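Local coordinates for DNA damage response protein Rtt109, putative (Neosartorya fumigata, PDB 5ZB9), which probably catalyses the transfer of acetyl groups from acetyl-CoA to lysine side chains of histones, notably histone H3, at residues Leu9-Ala14 with Glu467-Thr472; Thr24-Ser29 with Leu460-Arg465; Ile428-Asp433 with Lys447-Lys452. All blocks are in the same frame, centred on the assembly; numbering follows the deposited sequence.

Contact 1: residues Leu9-Ala14 with Glu467-Thr472; sequences LGDSLA and EGRNAT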
loop_
_atom_site.group_PDB
_atom_site.type_symbol
_atom_site.label_atom_id
_atom_site.label_comp_id
_atom_site.label_asym_id
_atom_site.label_seq_id
_atom_site.Cartn_x
_atom_site.Cartn_y
_atom_site.Cartn_z
ATOM N N LEU A 9 -7.692 -11.831 11.285
ATOM C CA LEU A 9 -8.156 -11.110 10.108
ATOM C C LEU A 9 -9.638 -11.360 9.849
ATOM O O LEU A 9 -10.405 -10.414 9.665
ATOM C CB LEU A 9 -7.333 -11.492 8.880
ATOM C CG LEU A 9 -7.839 -10.938 7.545
ATOM C CD1 LEU A 9 -8.048 -9.421 7.605
ATOM C CD2 LEU A 9 -6.875 -11.300 6.432
ATOM N N GLY A 10 -10.039 -12.628 9.844
ATOM C CA GLY A 10 -11.420 -12.984 9.556
ATOM C C GLY A 10 -12.385 -12.371 10.554
ATOM O O GLY A 10 -13.494 -11.970 10.206
ATOM N N ASP A 11 -11.955 -12.283 11.803
ATOM C CA ASP A 11 -12.784 -11.694 12.837
ATOM C C ASP A 11 -12.868 -10.175 12.709
ATOM O O ASP A 11 -13.934 -9.590 12.907
ATOM C CB ASP A 11 -12.255 -12.063 14.216
ATOM C CG ASP A 11 -13.289 -11.860 15.300
ATOM O OD1 ASP A 11 -14.405 -12.429 15.171
ATOM O OD2 ASP A 11 -12.986 -11.119 16.266
ATOM N N SER A 12 -11.742 -9.541 12.394
ATOM C CA SER A 12 -11.722 -8.098 12.170
ATOM C C SER A 12 -12.679 -7.735 11.055
ATOM O O SER A 12 -13.467 -6.791 11.162
ATOM C CB SER A 12 -10.312 -7.619 11.819
ATOM O OG SER A 12 -9.388 -7.984 12.829
ATOM N N LEU A 13 -12.599 -8.521 9.989
ATOM C CA LEU A 13 -13.384 -8.320 8.784
ATOM C C LEU A 13 -14.869 -8.523 9.049
ATOM O O LEU A 13 -15.711 -7.822 8.487
ATOM C CB LEU A 13 -12.889 -9.276 7.694
ATOM C CG LEU A 13 -13.435 -9.149 6.279
ATOM C CD1 LEU A 13 -13.193 -7.755 5.740
ATOM C CD2 LEU A 13 -12.763 -10.182 5.395
ATOM N N ALA A 14 -15.179 -9.486 9.909
ATOM C CA ALA A 14 -16.563 -9.807 10.249
ATOM C C ALA A 14 -17.238 -8.644 10.957
ATOM O O ALA A 14 -18.424 -8.381 10.759
ATOM C CB ALA A 14 -16.621 -11.052 11.118
ATOM N N GLU A 467 -18.845 -14.171 8.196
ATOM C CA GLU A 467 -20.172 -13.590 8.113
ATOM C C GLU A 467 -20.173 -12.248 8.821
ATOM O O GLU A 467 -19.747 -12.149 9.972
ATOM C CB GLU A 467 -21.217 -14.522 8.717
ATOM C CG GLU A 467 -22.641 -14.206 8.286
ATOM C CD GLU A 467 -23.673 -15.077 8.990
ATOM O OE1 GLU A 467 -24.880 -14.751 8.913
ATOM O OE2 GLU A 467 -23.275 -16.082 9.622
ATOM N N GLY A 468 -20.635 -11.215 8.119
ATOM C CA GLY A 468 -20.716 -9.880 8.682
ATOM C C GLY A 468 -21.529 -9.797 9.966
ATOM O O GLY A 468 -22.488 -10.546 10.166
ATOM N N ARG A 469 -21.141 -8.860 10.825
ATOM C CA ARG A 469 -21.730 -8.683 12.146
ATOM C C ARG A 469 -22.153 -7.237 12.383
ATOM O O ARG A 469 -22.851 -6.935 13.348
ATOM C CB ARG A 469 -20.730 -9.085 13.225
ATOM C CG ARG A 469 -21.012 -10.381 13.916
ATOM C CD ARG A 469 -19.957 -10.615 14.989
ATOM N NE ARG A 469 -18.844 -11.415 14.493
ATOM C CZ ARG A 469 -17.645 -11.444 15.057
ATOM N NH1 ARG A 469 -17.403 -10.701 16.126
ATOM N NH2 ARG A 469 -16.688 -12.209 14.547
ATOM N N ASN A 470 -21.689 -6.342 11.517
ATOM C CA ASN A 470 -21.932 -4.910 11.669
ATOM C C ASN A 470 -23.382 -4.556 11.368
ATOM O O ASN A 470 -23.860 -4.779 10.261
ATOM C CB ASN A 470 -20.989 -4.119 10.760
ATOM C CG ASN A 470 -21.049 -2.635 11.014
ATOM O OD1 ASN A 470 -21.693 -1.896 10.271
ATOM N ND2 ASN A 470 -20.377 -2.187 12.065
ATOM N N ALA A 471 -24.081 -4.006 12.356
ATOM C CA ALA A 471 -25.520 -3.784 12.223
ATOM C C ALA A 471 -25.864 -2.312 12.012
ATOM O O ALA A 471 -27.022 -1.965 11.784
ATOM C CB ALA A 471 -26.253 -4.329 13.449
ATOM N N THR A 472 -24.855 -1.451 12.077
ATOM C CA THR A 472 -25.071 -0.016 11.945
ATOM C C THR A 472 -25.347 0.387 10.498
ATOM O O THR A 472 -24.436 0.438 9.670
ATOM C CB THR A 472 -23.861 0.773 12.464
ATOM O OG1 THR A 472 -22.761 0.614 11.560
ATOM C CG2 THR A 472 -23.457 0.277 13.851
#
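Ala14, in the last turn of helix 9-16, meets the irregular segment that follows strand 464-467 almost backbone to backbone, its CA lying 4.4 Å from Gly468 CA. The carbonyl O of Ala14 accepts a hydrogen bond from Arg469 N at 2.8 Å, and it also receives a CA-H...O contact, Gly468 CA to Ala14 O being 3.4 Å. Alanine suits this junction: its single methyl, which points toward the tail, lets the passing chain come close and touches both Glu467 O, 3.5 Å from Ala14 CB, and the guanidinium of Arg469. The side chain of Arg469, whose own N-H binds Ala14 O, reaches back to Asp11 and crosses it obliquely. Its chain bends at chi3 (-93°), which turns NE, and NH2 then passes 3.6 Å from Ala14 CB on its way to Asp11, one helical turn earlier. There Asp11 OD1 lies at the edge of the guanidinium, near its plane, and forms a salt bridge with NH2; carboxylate and guanidinium planes are 38° apart. The modelled separation of 2.4 Å between OD1 and NH2 is too short to take literally. Asp11 OD2 pairs with Lys15, so the carboxylate is shared between two cations. Beyond the contact, Gly468 and Asn470 hydrogen-bond through their backbones to Val21, Leu17 and Thr19. The chemistry implies a two-point attachment, a backbone bond at Ala14 and a charge pair at Asp11, that ties the C-terminal end of the model to the N-terminal helix; with two positive groups beside it, Asp11 would be expected to stay ionised.

Contact 2: residues Thr24-Ser29 with Leu460-Arg465; sequences TIRHIS and LWVGQR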
loop_
_atom_site.group_PDB
_atom_site.type_symbol
_atom_site.label_atom_id
_atom_site.label_comp_id
_atom_site.label_asym_id
_atom_site.label_seq_id
_atom_site.Cartn_x
_atom_site.Cartn_y
_atom_site.Cartn_z
ATOM N N THR A 24 -15.718 -15.585 1.714
ATOM C CA THR A 24 -14.649 -16.495 2.100
ATOM C C THR A 24 -13.323 -15.797 1.839
ATOM O O THR A 24 -13.161 -15.148 0.808
ATOM C CB THR A 24 -14.715 -17.820 1.313
ATOM O OG1 THR A 24 -15.971 -18.460 1.567
ATOM C CG2 THR A 24 -13.575 -18.752 1.702
ATOM N N ILE A 25 -12.381 -15.918 2.770
ATOM C CA ILE A 25 -11.092 -15.267 2.602
ATOM C C ILE A 25 -9.933 -16.255 2.608
ATOM O O ILE A 25 -9.931 -17.248 3.342
ATOM C CB ILE A 25 -10.847 -14.201 3.695
ATOM C CG1 ILE A 25 -10.906 -14.826 5.088
ATOM C CG2 ILE A 25 -11.861 -13.099 3.573
ATOM C CD1 ILE A 25 -10.390 -13.927 6.164
ATOM N N ARG A 26 -8.952 -15.975 1.763
ATOM C CA ARG A 26 -7.708 -16.715 1.772
ATOM C C ARG A 26 -6.569 -15.704 1.781
ATOM O O ARG A 26 -6.361 -14.945 0.832
ATOM C CB ARG A 26 -7.617 -17.666 0.575
ATOM C CG ARG A 26 -8.678 -18.767 0.620
ATOM C CD ARG A 26 -8.681 -19.675 -0.614
ATOM N NE ARG A 26 -9.630 -20.776 -0.456
ATOM C CZ ARG A 26 -10.901 -20.735 -0.847
ATOM N NH1 ARG A 26 -11.385 -19.653 -1.438
ATOM N NH2 ARG A 26 -11.691 -21.781 -0.650
ATOM N N HIS A 27 -5.862 -15.679 2.894
ATOM C CA HIS A 27 -4.753 -14.786 3.089
ATOM C C HIS A 27 -3.472 -15.613 3.037
ATOM O O HIS A 27 -3.231 -16.453 3.898
ATOM C CB HIS A 27 -4.919 -14.058 4.428
ATOM C CG HIS A 27 -3.726 -13.257 4.846
ATOM N ND1 HIS A 27 -3.528 -12.855 6.148
ATOM C CD2 HIS A 27 -2.671 -12.786 4.142
ATOM C CE1 HIS A 27 -2.401 -12.170 6.229
ATOM N NE2 HIS A 27 -1.860 -12.117 5.025
ATOM N N ILE A 28 -2.656 -15.412 2.013
ATOM C CA ILE A 28 -1.399 -16.131 1.977
ATOM C C ILE A 28 -0.271 -15.126 2.091
ATOM O O ILE A 28 -0.400 -13.988 1.656
ATOM C CB ILE A 28 -1.249 -16.998 0.701
ATOM C CG1 ILE A 28 -1.195 -16.137 -0.552
ATOM C CG2 ILE A 28 -2.402 -18.007 0.591
ATOM C CD1 ILE A 28 -0.970 -16.949 -1.799
ATOM N N SER A 29 0.822 -15.535 2.716
ATOM C CA SER A 29 1.953 -14.640 2.887
ATOM C C SER A 29 3.268 -15.381 2.725
ATOM O O SER A 29 3.294 -16.609 2.648
ATOM C CB SER A 29 1.900 -13.951 4.255
ATOM O OG SER A 29 2.197 -14.851 5.307
ATOM N N LEU A 460 -5.517 -29.226 3.366
ATOM C CA LEU A 460 -6.588 -29.775 2.535
ATOM C C LEU A 460 -7.459 -28.668 1.981
ATOM O O LEU A 460 -8.055 -28.790 0.913
ATOM C CB LEU A 460 -7.466 -30.744 3.329
ATOM C CG LEU A 460 -6.978 -32.154 3.651
ATOM C CD1 LEU A 460 -5.896 -32.128 4.718
ATOM C CD2 LEU A 460 -8.160 -32.997 4.105
ATOM N N TRP A 461 -7.544 -27.589 2.744
ATOM C CA TRP A 461 -8.413 -26.474 2.426
ATOM C C TRP A 461 -7.841 -25.273 3.151
ATOM O O TRP A 461 -7.552 -25.348 4.343
ATOM C CB TRP A 461 -9.845 -26.780 2.857
ATOM C CG TRP A 461 -10.910 -25.882 2.314
ATOM C CD1 TRP A 461 -11.607 -26.046 1.152
ATOM C CD2 TRP A 461 -11.446 -24.712 2.939
ATOM N NE1 TRP A 461 -12.528 -25.036 1.003
ATOM C CE2 TRP A 461 -12.450 -24.204 2.090
ATOM C CE3 TRP A 461 -11.165 -24.035 4.128
ATOM C CZ2 TRP A 461 -13.173 -23.052 2.390
ATOM C CZ3 TRP A 461 -11.886 -22.891 4.428
ATOM C CH2 TRP A 461 -12.875 -22.412 3.561
ATOM N N VAL A 462 -7.640 -24.180 2.427
ATOM C CA VAL A 462 -7.047 -22.977 2.996
ATOM C C VAL A 462 -8.088 -21.869 3.144
ATOM O O VAL A 462 -8.916 -21.656 2.257
ATOM C CB VAL A 462 -5.875 -22.475 2.129
ATOM C CG1 VAL A 462 -5.387 -21.102 2.594
ATOM C CG2 VAL A 462 -4.738 -23.490 2.143
ATOM N N GLY A 463 -8.053 -21.178 4.280
ATOM C CA GLY A 463 -8.874 -19.998 4.464
ATOM C C GLY A 463 -9.941 -20.150 5.522
ATOM O O GLY A 463 -9.861 -21.020 6.389
ATOM N N GLN A 464 -10.938 -19.280 5.462
ATOM C CA GLN A 464 -12.078 -19.383 6.358
ATOM C C GLN A 464 -13.230 -18.588 5.804
ATOM O O GLN A 464 -13.056 -17.724 4.943
ATOM C CB GLN A 464 -11.734 -18.896 7.767
ATOM C CG GLN A 464 -11.351 -17.434 7.859
ATOM C CD GLN A 464 -10.850 -17.054 9.245
ATOM O OE1 GLN A 464 -9.651 -17.046 9.501
ATOM N NE2 GLN A 464 -11.773 -16.737 10.142
ATOM N N ARG A 465 -14.417 -18.892 6.299
ATOM C CA ARG A 465 -15.609 -18.193 5.876
ATOM C C ARG A 465 -15.959 -17.142 6.913
ATOM O O ARG A 465 -15.780 -17.352 8.114
ATOM C CB ARG A 465 -16.759 -19.173 5.664
ATOM C CG ARG A 465 -16.449 -20.244 4.652
ATOM C CD ARG A 465 -17.710 -20.662 3.922
ATOM N NE ARG A 465 -17.571 -21.964 3.277
ATOM C CZ ARG A 465 -16.947 -22.173 2.120
ATOM N NH1 ARG A 465 -16.376 -21.169 1.474
ATOM N NH2 ARG A 465 -16.885 -23.395 1.616
HETATM O O HOH W 1 -8.834 -24.133 -0.509
#
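Arg26 threads its side chain past Gly463, Val462 and Trp461: CG touches Gly463 CA, CG to NE follow Val462 O, and NH2 reaches Trp461. From CB, chi1 of -65° sets CG anti to the carbonyl carbon, where it lies 4.0 Å from Gly463 CA. The chain then runs extended: CD skirts the carbonyl oxygen of Val462, and NE comes to 2.9 Å from Val462 O. A water that accepts a hydrogen bond from Val462 N makes a weak one with NE as well, and sits over a face of the Trp461 indole. At the tip NH2 reaches Trp461 CZ2 at 3.6 Å, with guanidinium and indole planes 66° apart, while NH1 forms a salt bridge with Glu70. Gly463 has backbone angles that by themselves call for glycine, and its bare CA leaves room for Ile25 O and Arg26 CG. Next to it the chain pairs antiparallel with strand 22-35: Ile25 N gives a hydrogen bond to Gln464 O (2.9 Å), and Gln464 N returns one to Ile25 O (3.1 Å). On the face carrying Ile25 and Gln464 the two side chains lie side by side, pointing the same way, with Ile25 CG1 3.8 Å from Gln464 CG, and Gln464 OE1 is taken by His416. On the face of Thr24 and Arg465 these two form the non-hydrogen-bonded pair. Thr24 OG1 accepts from Arg465 NH1 at 2.7 Å, lying in the guanidinium plane, and Trp461 CZ2 lies over one face of that group, toward its rim. Like charges approach here, Arg26 NH2 being 5.2 Å from Arg465 NH1; because both arginines form salt bridges with Glu70, this carboxylate probably offsets their repulsion and pins the C-terminal edge strand to strand 22-35.

Contact 3: residues Ile428-Asp433 with Lys447-Lys452; sequences INFLID and KAWAEK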
loop_
_atom_site.group_PDB
_atom_site.type_symbol
_atom_site.label_atom_id
_atom_site.label_comp_id
_atom_site.label_asym_id
_atom_site.label_seq_id
_atom_site.Cartn_x
_atom_site.Cartn_y
_atom_site.Cartn_z
ATOM N N ILE A 428 0.532 -16.697 -7.024
ATOM C CA ILE A 428 0.059 -15.500 -7.730
ATOM C C ILE A 428 0.050 -15.719 -9.244
ATOM O O ILE A 428 -0.920 -15.378 -9.923
ATOM C CB ILE A 428 0.916 -14.249 -7.405
ATOM C CG1 ILE A 428 0.980 -14.010 -5.892
ATOM C CG2 ILE A 428 0.358 -13.022 -8.108
ATOM C CD1 ILE A 428 -0.375 -13.972 -5.220
ATOM N N ASN A 429 1.122 -16.301 -9.772
ATOM C CA ASN A 429 1.195 -16.561 -11.204
ATOM C C ASN A 429 0.111 -17.513 -11.678
ATOM O O ASN A 429 -0.449 -17.321 -12.753
ATOM C CB ASN A 429 2.560 -17.112 -11.575
ATOM C CG ASN A 429 3.636 -16.070 -11.485
ATOM O OD1 ASN A 429 3.377 -14.879 -11.669
ATOM N ND2 ASN A 429 4.855 -16.502 -11.191
ATOM N N PHE A 430 -0.186 -18.536 -10.879
ATOM C CA PHE A 430 -1.256 -19.469 -11.219
ATOM C C PHE A 430 -2.572 -18.716 -11.382
ATOM O O PHE A 430 -3.326 -18.953 -12.325
ATOM C CB PHE A 430 -1.400 -20.554 -10.148
ATOM C CG PHE A 430 -2.401 -21.622 -10.498
ATOM C CD1 PHE A 430 -2.001 -22.781 -11.157
ATOM C CD2 PHE A 430 -3.743 -21.471 -10.174
ATOM C CE1 PHE A 430 -2.918 -23.762 -11.482
ATOM C CE2 PHE A 430 -4.671 -22.448 -10.506
ATOM C CZ PHE A 430 -4.258 -23.596 -11.159
ATOM N N LEU A 431 -2.835 -17.803 -10.455
ATOM C CA LEU A 431 -4.062 -17.026 -10.468
ATOM C C LEU A 431 -4.141 -16.159 -11.718
ATOM O O LEU A 431 -5.191 -16.044 -12.346
ATOM C CB LEU A 431 -4.151 -16.158 -9.208
ATOM C CG LEU A 431 -5.414 -15.314 -9.020
ATOM C CD1 LEU A 431 -6.676 -16.176 -9.109
ATOM C CD2 LEU A 431 -5.359 -14.559 -7.693
ATOM N N ILE A 432 -3.016 -15.554 -12.072
ATOM C CA ILE A 432 -2.944 -14.688 -13.239
ATOM C C ILE A 432 -3.152 -15.494 -14.521
ATOM O O ILE A 432 -3.702 -14.989 -15.491
ATOM C CB ILE A 432 -1.593 -13.943 -13.290
ATOM C CG1 ILE A 432 -1.441 -13.045 -12.062
ATOM C CG2 ILE A 432 -1.470 -13.113 -14.557
ATOM C CD1 ILE A 432 -0.100 -12.347 -11.988
ATOM N N ASP A 433 -2.740 -16.756 -14.515
ATOM C CA ASP A 433 -2.894 -17.609 -15.693
ATOM C C ASP A 433 -4.317 -18.129 -15.899
ATOM O O ASP A 433 -4.552 -18.925 -16.807
ATOM C CB ASP A 433 -1.943 -18.808 -15.615
ATOM C CG ASP A 433 -0.481 -18.405 -15.699
ATOM O OD1 ASP A 433 -0.193 -17.265 -16.136
ATOM O OD2 ASP A 433 0.383 -19.236 -15.331
ATOM N N LYS A 447 -12.096 -22.290 -7.962
ATOM C CA LYS A 447 -11.881 -23.637 -7.442
ATOM C C LYS A 447 -10.466 -24.129 -7.726
ATOM O O LYS A 447 -9.828 -24.753 -6.879
ATOM C CB LYS A 447 -12.897 -24.608 -8.038
ATOM C CG LYS A 447 -12.646 -26.063 -7.675
ATOM C CD LYS A 447 -13.816 -26.929 -8.096
ATOM C CE LYS A 447 -13.608 -28.378 -7.704
ATOM N NZ LYS A 447 -14.825 -29.193 -7.982
ATOM N N ALA A 448 -9.975 -23.829 -8.919
ATOM C CA ALA A 448 -8.646 -24.262 -9.324
ATOM C C ALA A 448 -7.554 -23.598 -8.492
ATOM O O ALA A 448 -6.637 -24.270 -8.017
ATOM C CB ALA A 448 -8.430 -23.982 -10.811
ATOM N N TRP A 449 -7.643 -22.280 -8.320
ATOM C CA TRP A 449 -6.637 -21.555 -7.544
ATOM C C TRP A 449 -6.673 -21.966 -6.064
ATOM O O TRP A 449 -5.632 -22.075 -5.418
ATOM C CB TRP A 449 -6.830 -20.040 -7.679
ATOM C CG TRP A 449 -5.785 -19.243 -6.928
ATOM C CD1 TRP A 449 -4.489 -19.022 -7.304
ATOM C CD2 TRP A 449 -5.952 -18.572 -5.673
ATOM N NE1 TRP A 449 -3.841 -18.263 -6.361
ATOM C CE2 TRP A 449 -4.718 -17.970 -5.350
ATOM C CE3 TRP A 449 -7.028 -18.423 -4.792
ATOM C CZ2 TRP A 449 -4.528 -17.231 -4.181
ATOM C CZ3 TRP A 449 -6.836 -17.691 -3.626
ATOM C CH2 TRP A 449 -5.596 -17.106 -3.333
ATOM N N ALA A 450 -7.877 -22.199 -5.540
ATOM C CA ALA A 450 -8.047 -22.567 -4.140
ATOM C C ALA A 450 -7.362 -23.892 -3.849
ATOM O O ALA A 450 -6.737 -24.067 -2.799
ATOM C CB ALA A 450 -9.527 -22.640 -3.780
ATOM N N GLU A 451 -7.473 -24.821 -4.793
ATOM C CA GLU A 451 -6.835 -26.124 -4.658
ATOM C C GLU A 451 -5.323 -26.017 -4.782
ATOM O O GLU A 451 -4.586 -26.677 -4.046
ATOM C CB GLU A 451 -7.388 -27.090 -5.697
ATOM C CG GLU A 451 -8.822 -27.494 -5.433
ATOM C CD GLU A 451 -9.430 -28.254 -6.592
ATOM O OE1 GLU A 451 -8.802 -28.285 -7.673
ATOM O OE2 GLU A 451 -10.533 -28.820 -6.423
ATOM N N LYS A 452 -4.867 -25.188 -5.717
ATOM C CA LYS A 452 -3.441 -24.951 -5.914
ATOM C C LYS A 452 -2.800 -24.381 -4.657
ATOM O O LYS A 452 -1.703 -24.788 -4.258
ATOM C CB LYS A 452 -3.220 -23.996 -7.084
ATOM C CG LYS A 452 -1.769 -23.642 -7.318
ATOM C CD LYS A 452 -0.994 -24.840 -7.805
ATOM C CE LYS A 452 0.472 -24.499 -7.986
ATOM N NZ LYS A 452 1.284 -25.723 -8.246
#
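Phe430 and Leu431 are neighbouring bumps on helix 421-432, and Trp449 of helix 439-457 fits against both. The helices run antiparallel, with the short segments' axes 9.8 Å apart and their directions at 167°. The ring of Phe430 is the larger bump; with CG anti to the backbone N (chi1 -175°) it projects across to the neighbouring helix. There CE2 settles into a hollow floored by backbone, 3.7 Å from Trp449 CA and close to Ala448 O, with Ala448 CB as a low wall at 4.1 Å. Alanine suits that wall, since its one methyl lets the phenyl ring come down to the helix. The aliphatic part of Lys452 closes the hollow: its CG lies over one face of the phenyl ring, 4.0 Å from the centroid and 17° off the normal, in a CH-pi contact. A bend at chi2 then carries CD to the CD1 rim of that ring, and the ammonium end lies beyond the ring. Lysine fits such a margin, having both a greasy stem and a charged tip. Toward the sheet, the indole of Trp449 is turned so that Phe430 CD2 meets its edge, 3.8 Å from CD1, while Leu431 packs over its face. The branched leucine spreads over one face of the indole: CB comes to 3.5 Å from Trp449 CD1, and methyl CD1 stands 4.1 Å from the centroid of the five-membered ring. Ala427 O, accepting from Trp449 NE1, satisfies the one polar atom of the indole. Beneath them, Leu431 rests on Phe56 and Trp449 on Ala58 of strand 50-61, and both touch Ile72. This is a helical hairpin laid with its apolar side on a beta-sheet, the layered alpha/beta packing of the Rtt109 acetyltransferase fold.

Overall arrangement
The contacts are nested along the chain: contact 1 closes the outermost loop, contact 2 lies within it, and contact 3, between successive helices, is innermost. Strand 22-35 stands in the middle. Ile25 and His27 on one face meet Leu13 and Leu9 of helix 9-16, whereas Arg26 and Ile28 on the other meet Trp449 or Ala450 of helix 439-457. Centres are 16 Å apart for contacts 1 and 2, 13 Å for contacts 2 and 3, and 26 Å for contacts 1 and 3, which do not touch. The C-terminal region thus crosses from one helical layer, past the sheet edge, to the other, bringing the two ends of the modelled chain together around the acetyltransferase fold.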